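Local coordinates for petrobactin-binding protein YclQ (Bacillus subtilis subsp. subtilis str. 168, PDB 3GFV) that binds iron-free and ferric petrobactin, and the precursor 3,4-dihydroxybenzoic acid, as the solute-binding component of the YclNOPQ ABC transporter for ferric-petrobactin uptake, at residues A[160-164]-A[198-202]; A[128-132]-A[279-284]; A[82-86]-A[103-107]; A[123-127]-A[189-193]. All coordinates share one frame. Where two conformers were deposited one is given. Residues are numbered along the deposited sequence.

Contacts 1, 2 and 4 form one connected patch that includes a turn of helix 146-170. Contact 3, in the parallel-sheet lobe, is distant from contacts 1 and 2 (nearest atoms about 16 and 10 Å). Contacts 1 and 2 share a hydrophobic core: Ile-160 CD1 is 3.6 Å from Met-129 CE, and Phe-200 CZ 3.9 Å from Met-284 SE. Probable hydrogen bonds join contact 4 to contact 1 (Asp-198 OD2 to Lys-190 N, 2.7 Å) and to contact 2 (Ser-131 OG to Asp-124 N, 2.8 Å). Contacts 3 and 4 meet where Arg-104 NH2 and Arg-192 NH2, like charges, approach to 2.5 Å beside a shared phosphate, probably from the crystallisation liquor, that may mark part of the cleft.

Contact 1: A[160-164]-A[198-202]; sequences IADVK and DVFGV
This is a helix-against-loop contact: one turn of the helix 146-170 carries the turn between helix 195-198 and strand 203-204. Residues 160-164 are regular helix, with Lys-164 N bonded to Ile-160 O at 2.9 Å. Opposite, the chain leaves helical geometry at Gly-201 (phi/psi 85/9), whose CA comes 4.6 Å from the CA of Lys-164; a CB here would clash with Lys-164 CG and, sufficient in itself, jam against the carbonyl O of Phe-200. In periplasmic binding proteins of this Fe/B12 family a single long helix spans the two lobes, here meeting the mixed-sheet lobe. Ile-160 (m, t) sets CD1 3.6 Å from Val-199 CG1 and CG1 4.3 Å from Phe-200 CE1, at the ring's edge. Val-163 (p) points across, CG1 3.9 Å from Phe-200 CB. Phe-200 (chi1 m) also reaches Met-284. No hydrogen bond crosses; Lys-164 CA makes a CA-H...O contact of 3.2 Å with Phe-200 O, and its CG lies 4.1 Å from Gly-201 CA before the end of the chain leads away.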
loop_
_atom_site.group_PDB
_atom_site.type_symbol
_atom_site.label_atom_id
_atom_site.label_comp_id
_atom_site.label_asym_id
_atom_site.label_seq_id
_atom_site.Cartn_x
_atom_site.Cartn_y
_atom_site.Cartn_z
ATOM N N ILE A 160 -2.215 6.305 14.399
ATOM C CA ILE A 160 -1.508 5.034 14.629
ATOM C C ILE A 160 -1.415 4.711 16.130
ATOM O O ILE A 160 -1.651 3.564 16.549
ATOM C CB ILE A 160 -0.099 5.061 13.995
ATOM C CG1 ILE A 160 -0.210 4.923 12.468
ATOM C CG2 ILE A 160 0.774 3.929 14.523
ATOM C CD1 ILE A 160 1.104 5.132 11.760
ATOM N N ALA A 161 -1.075 5.716 16.937
ATOM C CA ALA A 161 -1.037 5.499 18.392
ATOM C C ALA A 161 -2.390 5.037 18.922
ATOM O O ALA A 161 -2.468 4.146 19.790
ATOM C CB ALA A 161 -0.586 6.740 19.122
ATOM N N ASP A 162 -3.456 5.640 18.404
ATOM C CA ASP A 162 -4.816 5.291 18.807
ATOM C C ASP A 162 -5.204 3.841 18.441
ATOM O O ASP A 162 -5.820 3.133 19.247
ATOM C CB ASP A 162 -5.810 6.300 18.210
ATOM C CG ASP A 162 -7.261 5.910 18.453
ATOM O OD1 ASP A 162 -7.723 5.998 19.615
ATOM O OD2 ASP A 162 -7.943 5.526 17.475
ATOM N N VAL A 163 -4.860 3.391 17.236
ATOM C CA VAL A 163 -5.202 2.021 16.852
ATOM C C VAL A 163 -4.342 1.018 17.618
ATOM O O VAL A 163 -4.818 -0.045 18.026
ATOM C CB VAL A 163 -5.126 1.763 15.324
ATOM C CG1 VAL A 163 -3.689 1.770 14.842
ATOM C CG2 VAL A 163 -5.796 0.403 14.971
ATOM N N LYS A 164 -3.091 1.381 17.854
ATOM C CA LYS A 164 -2.189 0.519 18.597
ATOM C C LYS A 164 -2.688 0.344 20.030
ATOM O O LYS A 164 -2.675 -0.773 20.566
ATOM C CB LYS A 164 -0.762 1.064 18.561
ATOM C CG LYS A 164 0.228 0.283 19.401
ATOM C CD LYS A 164 1.657 0.745 19.149
ATOM C CE LYS A 164 2.514 0.518 20.393
ATOM N NZ LYS A 164 3.861 -0.011 20.063
ATOM N N ASP A 198 3.265 -4.595 12.763
ATOM C CA ASP A 198 4.469 -3.817 13.034
ATOM C C ASP A 198 4.150 -2.370 13.389
ATOM O O ASP A 198 4.884 -1.726 14.137
ATOM C CB ASP A 198 5.396 -3.839 11.816
ATOM C CG ASP A 198 5.805 -5.246 11.420
ATOM O OD1 ASP A 198 5.959 -6.102 12.323
ATOM O OD2 ASP A 198 5.961 -5.492 10.215
ATOM N N VAL A 199 3.054 -1.866 12.845
ATOM C CA VAL A 199 2.725 -0.451 12.978
ATOM C C VAL A 199 1.464 -0.287 13.814
ATOM O O VAL A 199 1.446 0.492 14.763
ATOM C CB VAL A 199 2.532 0.190 11.594
ATOM C CG1 VAL A 199 2.149 1.646 11.722
ATOM C CG2 VAL A 199 3.824 0.069 10.791
ATOM N N PHE A 200 0.423 -1.061 13.479
ATOM C CA PHE A 200 -0.874 -0.902 14.127
ATOM C C PHE A 200 -0.978 -1.667 15.437
ATOM O O PHE A 200 -1.970 -1.530 16.154
ATOM C CB PHE A 200 -2.030 -1.344 13.214
ATOM C CG PHE A 200 -2.093 -0.605 11.900
ATOM C CD1 PHE A 200 -1.450 0.613 11.750
ATOM C CD2 PHE A 200 -2.798 -1.142 10.822
ATOM C CE1 PHE A 200 -1.501 1.284 10.538
ATOM C CE2 PHE A 200 -2.871 -0.476 9.590
ATOM C CZ PHE A 200 -2.217 0.743 9.449
ATOM N N GLY A 201 0.012 -2.509 15.726
ATOM C CA GLY A 201 0.101 -3.107 17.052
ATOM C C GLY A 201 -0.704 -4.378 17.318
ATOM O O GLY A 201 -0.795 -4.829 18.467
ATOM N N VAL A 202 -1.294 -4.964 16.278
ATOM C CA VAL A 202 -2.062 -6.205 16.459
ATOM C C VAL A 202 -1.105 -7.344 16.790
ATOM O O VAL A 202 -0.127 -7.578 16.083
ATOM C CB VAL A 202 -2.934 -6.565 15.203
ATOM C CG1 VAL A 202 -3.633 -7.931 15.384
ATOM C CG2 VAL A 202 -3.977 -5.434 14.918
#

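Contact 2: A[128-132]-A[279-284]; sequences YMESF and GGLESM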
loop_
_atom_site.group_PDB
_atom_site.type_symbol
_atom_site.label_atom_id
_atom_site.label_comp_id
_atom_site.label_asym_id
_atom_site.label_seq_id
_atom_site.Cartn_x
_atom_site.Cartn_y
_atom_site.Cartn_z
ATOM N N TYR A 128 8.844 -0.006 8.018
ATOM C CA TYR A 128 7.682 0.593 7.374
ATOM C C TYR A 128 7.600 2.125 7.595
ATOM O O TYR A 128 7.606 2.892 6.634
ATOM C CB TYR A 128 6.378 -0.103 7.791
ATOM C CG TYR A 128 5.281 0.195 6.825
ATOM C CD1 TYR A 128 4.871 -0.751 5.890
ATOM C CD2 TYR A 128 4.690 1.455 6.794
ATOM C CE1 TYR A 128 3.879 -0.455 4.969
ATOM C CE2 TYR A 128 3.709 1.758 5.886
ATOM C CZ TYR A 128 3.302 0.808 4.981
ATOM O OH TYR A 128 2.316 1.112 4.078
HETATM N N MSE A 129 7.532 2.559 8.847
HETATM C CA MSE A 129 7.267 3.971 9.121
HETATM C C MSE A 129 8.434 4.857 8.704
HETATM O O MSE A 129 8.239 5.976 8.222
HETATM C CB MSE A 129 6.892 4.178 10.593
HETATM C CG MSE A 129 5.474 3.700 10.917
HETATM SE SE MSE A 129 4.148 4.325 9.617
HETATM C CE MSE A 129 4.130 6.245 10.105
ATOM N N GLU A 130 9.655 4.362 8.871
ATOM C CA GLU A 130 10.824 5.121 8.435
ATOM C C GLU A 130 10.713 5.444 6.945
ATOM O O GLU A 130 10.846 6.603 6.547
ATOM C CB GLU A 130 12.114 4.349 8.717
ATOM C CG GLU A 130 13.380 5.009 8.182
ATOM C CD GLU A 130 14.643 4.224 8.521
ATOM O OE1 GLU A 130 15.362 3.812 7.585
ATOM O OE2 GLU A 130 14.909 4.006 9.722
ATOM N N SER A 131 10.461 4.415 6.134
ATOM C CA SER A 131 10.368 4.593 4.683
ATOM C C SER A 131 9.109 5.379 4.309
ATOM O O SER A 131 9.146 6.217 3.393
ATOM C CB SER A 131 10.444 3.242 3.927
ATOM O OG SER A 131 9.349 2.426 4.271
ATOM N N PHE A 132 8.004 5.122 5.010
ATOM C CA PHE A 132 6.753 5.858 4.786
ATOM C C PHE A 132 6.979 7.355 5.002
ATOM O O PHE A 132 6.645 8.185 4.165
ATOM C CB PHE A 132 5.665 5.375 5.746
ATOM C CG PHE A 132 4.334 6.066 5.566
ATOM C CD1 PHE A 132 3.453 5.643 4.581
ATOM C CD2 PHE A 132 3.942 7.105 6.412
ATOM C CE1 PHE A 132 2.217 6.263 4.415
ATOM C CE2 PHE A 132 2.715 7.740 6.245
ATOM C CZ PHE A 132 1.839 7.300 5.244
ATOM N N GLY A 279 1.000 3.084 1.259
ATOM C CA GLY A 279 2.246 3.814 1.427
ATOM C C GLY A 279 2.103 5.300 1.180
ATOM O O GLY A 279 3.099 6.003 1.253
ATOM N N GLY A 280 0.882 5.764 0.919
ATOM C CA GLY A 280 0.609 7.180 0.720
ATOM C C GLY A 280 -0.226 7.780 1.833
ATOM O O GLY A 280 -0.747 7.073 2.688
ATOM N N LEU A 281 -0.359 9.103 1.847
ATOM C CA LEU A 281 -1.094 9.748 2.936
ATOM C C LEU A 281 -2.565 9.312 2.967
ATOM O O LEU A 281 -3.137 9.120 4.029
ATOM C CB LEU A 281 -1.007 11.273 2.833
ATOM C CG LEU A 281 0.399 11.879 2.891
ATOM C CD1 LEU A 281 0.303 13.395 2.688
ATOM C CD2 LEU A 281 1.142 11.548 4.197
ATOM N N GLU A 282 -3.182 9.138 1.805
ATOM C CA GLU A 282 -4.595 8.775 1.794
ATOM C C GLU A 282 -4.785 7.294 2.082
ATOM O O GLU A 282 -5.629 6.917 2.892
ATOM C CB GLU A 282 -5.243 9.119 0.456
ATOM C CG GLU A 282 -5.124 10.605 0.135
ATOM C CD GLU A 282 -5.811 11.035 -1.147
ATOM O OE1 GLU A 282 -6.148 10.174 -1.972
ATOM O OE2 GLU A 282 -6.005 12.273 -1.316
ATOM N N SER A 283 -3.998 6.456 1.414
ATOM C CA SER A 283 -4.143 5.016 1.609
ATOM C C SER A 283 -3.833 4.641 3.064
ATOM O O SER A 283 -4.536 3.818 3.648
ATOM C CB SER A 283 -3.311 4.199 0.601
ATOM O OG SER A 283 -1.990 4.687 0.444
HETATM N N MSE A 284 -2.826 5.278 3.669
HETATM C CA MSE A 284 -2.498 4.956 5.059
HETATM C C MSE A 284 -3.678 5.341 5.960
HETATM O O MSE A 284 -4.068 4.594 6.868
HETATM C CB MSE A 284 -1.225 5.679 5.487
HETATM C CG MSE A 284 -0.939 5.643 6.971
HETATM SE SE MSE A 284 -0.608 3.839 7.706
HETATM C CE MSE A 284 1.287 3.652 7.350
HETATM O O HOH W 1 0.106 2.765 3.886
HETATM O O HOH W 2 4.335 8.214 2.370
#
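Two side chains from the first turn of helix 128-142, Tyr-128 and Phe-132, extend to the start of helix 281-296, and Met-284 fills the hollow between them; it and Met-129 are selenomethionine. Its methyl CE sits over one face of the Phe-132 ring, 4.0 Å from the centroid and 11° off the normal, a CH-pi contact, with SE in a more oblique Met-aromatic position at 5.2 Å. The same CE lies 3.4 Å from Tyr-128 CE2 and 3.7 Å from Met-129 SE, so three side chains surround this one knob. In return Phe-132 wedges its ring tip into the bend ahead of the helix: CE1 is 3.3 Å from Gly-279 O and 3.5 Å from Gly-280 O, while CZ is 3.5 Å from Met-284 CB. The bend is made by Gly-279, at positive phi, and N-cap Gly-280, whose N donates to Ser-283 OG (3.1 Å). One water lies 2.8 Å from both Tyr-128 OH and Gly-279 N, another 2.9 Å from Phe-132 O and 2.8 Å from Gly-279 O. No direct hydrogen bond crosses, so the fit rests on apolar shape, with waters bridging Gly-279 to the first helix.

Contact 3: A[82-86]-A[103-107]; sequences SLKEP and ARQSE. With PO4 (phosphate ion), chain C.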
loop_
_atom_site.group_PDB
_atom_site.type_symbol
_atom_site.label_atom_id
_atom_site.label_comp_id
_atom_site.label_asym_id
_atom_site.label_seq_id
_atom_site.Cartn_x
_atom_site.Cartn_y
_atom_site.Cartn_z
ATOM N N SER A 82 -0.027 -0.496 -17.353
ATOM C CA SER A 82 -0.313 -1.184 -16.100
ATOM C C SER A 82 0.911 -1.156 -15.210
ATOM O O SER A 82 2.007 -0.774 -15.642
ATOM C CB SER A 82 -0.737 -2.633 -16.366
ATOM O OG SER A 82 0.380 -3.422 -16.689
ATOM N N LEU A 83 0.719 -1.569 -13.959
ATOM C CA LEU A 83 1.782 -1.472 -12.975
ATOM C C LEU A 83 2.935 -2.374 -13.384
ATOM O O LEU A 83 4.093 -2.034 -13.160
ATOM C CB LEU A 83 1.272 -1.871 -11.595
ATOM C CG LEU A 83 0.313 -0.850 -10.980
ATOM C CD1 LEU A 83 -0.338 -1.452 -9.746
ATOM C CD2 LEU A 83 1.085 0.395 -10.610
ATOM N N LYS A 84 2.610 -3.525 -13.977
ATOM C CA LYS A 84 3.636 -4.491 -14.348
ATOM C C LYS A 84 4.065 -4.364 -15.810
ATOM O O LYS A 84 5.107 -4.875 -16.194
ATOM C CB LYS A 84 3.194 -5.928 -14.037
ATOM C CG LYS A 84 3.194 -6.196 -12.542
ATOM C CD LYS A 84 2.726 -7.600 -12.221
ATOM C CE LYS A 84 2.494 -7.755 -10.722
ATOM N NZ LYS A 84 1.955 -9.106 -10.367
ATOM N N GLU A 85 3.272 -3.668 -16.616
ATOM C CA GLU A 85 3.600 -3.499 -18.027
ATOM C C GLU A 85 3.515 -2.015 -18.414
ATOM O O GLU A 85 2.519 -1.594 -19.002
ATOM C CB GLU A 85 2.655 -4.353 -18.903
ATOM C CG GLU A 85 2.654 -5.838 -18.503
ATOM C CD GLU A 85 1.551 -6.709 -19.150
ATOM O OE1 GLU A 85 0.817 -6.273 -20.064
ATOM O OE2 GLU A 85 1.422 -7.875 -18.730
ATOM N N PRO A 86 4.559 -1.225 -18.095
ATOM C CA PRO A 86 4.512 0.185 -18.484
ATOM C C PRO A 86 4.522 0.354 -19.994
ATOM O O PRO A 86 5.189 -0.396 -20.725
ATOM C CB PRO A 86 5.805 0.766 -17.879
ATOM C CG PRO A 86 6.160 -0.186 -16.761
ATOM C CD PRO A 86 5.762 -1.533 -17.298
ATOM N N ALA A 103 8.091 -0.708 -6.223
ATOM C CA ALA A 103 8.662 -2.044 -6.296
ATOM C C ALA A 103 8.359 -2.786 -7.610
ATOM O O ALA A 103 9.224 -3.476 -8.147
ATOM C CB ALA A 103 8.210 -2.861 -5.085
ATOM N N ARG A 104 7.146 -2.639 -8.125
ATOM C CA ARG A 104 6.748 -3.390 -9.312
ATOM C C ARG A 104 7.487 -2.969 -10.587
ATOM O O ARG A 104 7.457 -3.704 -11.584
ATOM C CB ARG A 104 5.237 -3.305 -9.526
ATOM C CG ARG A 104 4.422 -4.073 -8.469
ATOM C CD ARG A 104 2.934 -3.904 -8.719
ATOM N NE ARG A 104 2.134 -4.837 -7.931
ATOM C CZ ARG A 104 1.400 -4.507 -6.870
ATOM N NH1 ARG A 104 1.352 -3.253 -6.438
ATOM N NH2 ARG A 104 0.708 -5.443 -6.237
ATOM N N GLN A 105 8.144 -1.799 -10.566
ATOM C CA GLN A 105 8.926 -1.360 -11.722
ATOM C C GLN A 105 10.424 -1.249 -11.409
ATOM O O GLN A 105 11.188 -0.641 -12.171
ATOM C CB GLN A 105 8.431 0.006 -12.253
ATOM C CG GLN A 105 6.935 0.108 -12.503
ATOM C CD GLN A 105 6.141 0.421 -11.241
ATOM O OE1 GLN A 105 6.644 1.057 -10.307
ATOM N NE2 GLN A 105 4.889 -0.047 -11.197
ATOM N N SER A 106 10.834 -1.849 -10.294
ATOM C CA SER A 106 12.208 -1.729 -9.775
ATOM C C SER A 106 13.278 -2.038 -10.817
ATOM O O SER A 106 14.276 -1.320 -10.947
ATOM C CB SER A 106 12.406 -2.674 -8.584
ATOM O OG SER A 106 11.946 -2.078 -7.388
ATOM N N GLU A 107 13.062 -3.108 -11.569
ATOM C CA GLU A 107 14.012 -3.511 -12.589
ATOM C C GLU A 107 14.048 -2.643 -13.836
ATOM O O GLU A 107 14.911 -2.832 -14.688
ATOM C CB GLU A 107 13.745 -4.958 -13.013
ATOM C CG GLU A 107 14.761 -5.940 -12.495
ATOM C CD GLU A 107 14.671 -7.257 -13.240
ATOM O OE1 GLU A 107 15.565 -7.543 -14.064
ATOM O OE2 GLU A 107 13.678 -7.975 -13.025
HETATM P P PO4 C . 2.966 -8.557 -7.214
HETATM O O1 PO4 C . 3.103 -7.804 -5.911
HETATM O O2 PO4 C . 1.692 -8.137 -7.908
HETATM O O3 PO4 C . 4.160 -8.254 -8.096
HETATM O O4 PO4 C . 2.913 -10.038 -6.922
HETATM O O HOH W 3 6.907 -3.125 -14.141
#
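One direct hydrogen bond ties these loops together: Gln-105 NE2 donates to Leu-83 O at 2.9 Å, and the other end of that amide, OE1, accepts from Ser-102 N. A water lies within hydrogen-bonding distance of both Arg-104 O (2.7 Å) and Leu-83 O (3.2 Å). Within 82-86, Ser-82 OG accepts from Glu-85 N (2.9 Å), an ST motif. Apolar contact comes from Leu-83, whose CB lies 3.9 Å from Arg-104 CD, and from Pro-86 CG, 4.3 Å from Gln-105 CG. Charge gathers around the phosphate, where Lys-84 NZ bonds O2 at 2.7 Å and Arg-104 NE and NH2 reach the same oxygen weakly, both at 3.3 Å. Arg-104 NH2 also bonds the carbonyl of Tyr-275, with a cation-pi contact, and lies close to the like charge of Arg-192. Both loops run from a parallel strand to a helix, the usual place for ligand-binding loops in a periplasmic binding protein; the phosphate, probably from the crystallisation liquor, is consistent with an anion-accepting edge of the cleft.

Contact 4: A[123-127]-A[189-193]; sequences VDTAK and PKSRY
Two loops meet here without regular secondary structure, one (123-127) leading from strand 118-120 to helix 128-142, the other (189-193) from strand 183-187 to helix 195-198. In the first, Asp-124 OD1 accepts from Ala-126 N at 2.9 Å, an Asx turn, and Lys-127 N bonds Asp-124 O at 2.8 Å, presenting Thr-125 to its partner. Along the second, Pro-189 leads into Lys-190 (phi/psi 75/-2), whose CA, 4.7 Å from Ala-126 CA, sets the register. Lys-190 O lies 3.0 Å from Thr-125 OG1 (chi1 p), one acceptor in reach of that hydroxyl, and Lys-190 CA makes a CA-H...O contact of 3.5 Å with Thr-125 O. The lysine chain runs beside Ala-126, CD 3.8 Å from its O. Ser-191 brings its O to 3.3 Å from Thr-125 CB; its OG bonds Gly-188 O. Arg-192 O is 3.9 Å from Thr-125 CG2; its CA-to-CB bond points away, and the extended chain (chi1 to chi3 t) carries NH1 to Thr-213 O and into a salt bridge with the phosphate of contact 3, probably from the crystallisation liquor, which may mark part of the binding cleft. The pairing joins a parallel-sheet loop to one of the mixed-sheet lobe, consistent with a hinge-side contact between the lobes of a periplasmic binding protein.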
loop_
_atom_site.group_PDB
_atom_site.type_symbol
_atom_site.label_atom_id
_atom_site.label_comp_id
_atom_site.label_asym_id
_atom_site.label_seq_id
_atom_site.Cartn_x
_atom_site.Cartn_y
_atom_site.Cartn_z
ATOM N N VAL A 123 7.528 1.720 -0.050
ATOM C CA VAL A 123 7.801 1.447 1.356
ATOM C C VAL A 123 8.706 0.228 1.498
ATOM O O VAL A 123 8.641 -0.720 0.700
ATOM C CB VAL A 123 6.510 1.258 2.198
ATOM C CG1 VAL A 123 5.736 2.584 2.310
ATOM C CG2 VAL A 123 5.634 0.138 1.618
ATOM N N ASP A 124 9.561 0.259 2.507
ATOM C CA ASP A 124 10.365 -0.908 2.853
ATOM C C ASP A 124 9.636 -1.559 4.025
ATOM O O ASP A 124 9.602 -0.997 5.122
ATOM C CB ASP A 124 11.786 -0.459 3.238
ATOM C CG ASP A 124 12.631 -1.582 3.849
ATOM O OD1 ASP A 124 12.128 -2.721 4.037
ATOM O OD2 ASP A 124 13.815 -1.305 4.145
ATOM N N THR A 125 9.036 -2.730 3.799
ATOM C CA THR A 125 8.176 -3.301 4.841
ATOM C C THR A 125 8.977 -3.801 6.035
ATOM O O THR A 125 8.414 -4.139 7.075
ATOM C CB THR A 125 7.246 -4.399 4.295
ATOM O OG1 THR A 125 8.038 -5.432 3.703
ATOM C CG2 THR A 125 6.292 -3.817 3.251
ATOM N N ALA A 126 10.293 -3.846 5.907
ATOM C CA ALA A 126 11.115 -4.188 7.059
ATOM C C ALA A 126 11.332 -2.948 7.941
ATOM O O ALA A 126 11.752 -3.052 9.099
ATOM C CB ALA A 126 12.448 -4.774 6.605
ATOM N N LYS A 127 11.044 -1.776 7.379
ATOM C CA LYS A 127 11.215 -0.501 8.072
ATOM C C LYS A 127 10.059 0.388 7.669
ATOM O O LYS A 127 10.263 1.417 7.018
ATOM C CB LYS A 127 12.484 0.215 7.589
ATOM C CG LYS A 127 13.807 -0.381 7.985
ATOM C CD LYS A 127 14.904 0.250 7.127
ATOM C CE LYS A 127 16.222 0.360 7.870
ATOM N NZ LYS A 127 16.664 -0.952 8.427
ATOM N N PRO A 189 4.750 -10.306 10.607
ATOM C CA PRO A 189 5.626 -9.140 10.765
ATOM C C PRO A 189 6.640 -9.005 9.625
ATOM O O PRO A 189 7.193 -10.004 9.169
ATOM C CB PRO A 189 6.338 -9.417 12.097
ATOM C CG PRO A 189 5.355 -10.242 12.876
ATOM C CD PRO A 189 4.752 -11.168 11.806
ATOM N N LYS A 190 6.847 -7.771 9.165
ATOM C CA LYS A 190 7.872 -7.431 8.170
ATOM C C LYS A 190 7.496 -7.870 6.757
ATOM O O LYS A 190 8.231 -7.608 5.808
ATOM C CB LYS A 190 9.233 -8.015 8.557
ATOM C CG LYS A 190 9.657 -7.715 9.983
ATOM C CD LYS A 190 10.245 -6.332 10.122
ATOM C CE LYS A 190 10.754 -6.081 11.543
ATOM N NZ LYS A 190 9.641 -5.894 12.533
ATOM N N SER A 191 6.348 -8.523 6.610
ATOM C CA SER A 191 5.883 -8.922 5.283
ATOM C C SER A 191 5.179 -7.759 4.588
ATOM O O SER A 191 5.045 -6.651 5.136
ATOM C CB SER A 191 4.936 -10.133 5.360
ATOM O OG SER A 191 3.658 -9.732 5.845
ATOM N N ARG A 192 4.713 -8.022 3.378
ATOM C CA ARG A 192 3.990 -7.023 2.623
ATOM C C ARG A 192 2.867 -6.371 3.434
ATOM O O ARG A 192 2.643 -5.175 3.349
ATOM C CB ARG A 192 3.419 -7.683 1.375
ATOM C CG ARG A 192 2.614 -6.749 0.521
ATOM C CD ARG A 192 2.120 -7.535 -0.675
ATOM N NE ARG A 192 1.677 -6.666 -1.749
ATOM C CZ ARG A 192 1.386 -7.098 -2.968
ATOM N NH1 ARG A 192 1.498 -8.391 -3.262
ATOM N NH2 ARG A 192 0.984 -6.237 -3.888
ATOM N N TYR A 193 2.170 -7.156 4.249
ATOM C CA TYR A 193 1.077 -6.609 5.050
ATOM C C TYR A 193 1.387 -6.653 6.539
ATOM O O TYR A 193 0.486 -6.538 7.392
ATOM C CB TYR A 193 -0.253 -7.328 4.748
ATOM C CG TYR A 193 -0.608 -7.327 3.275
ATOM C CD1 TYR A 193 -0.820 -6.135 2.589
ATOM C CD2 TYR A 193 -0.705 -8.514 2.563
ATOM C CE1 TYR A 193 -1.125 -6.140 1.230
ATOM C CE2 TYR A 193 -1.018 -8.525 1.223
ATOM C CZ TYR A 193 -1.230 -7.330 0.558
ATOM O OH TYR A 193 -1.544 -7.330 -0.786
#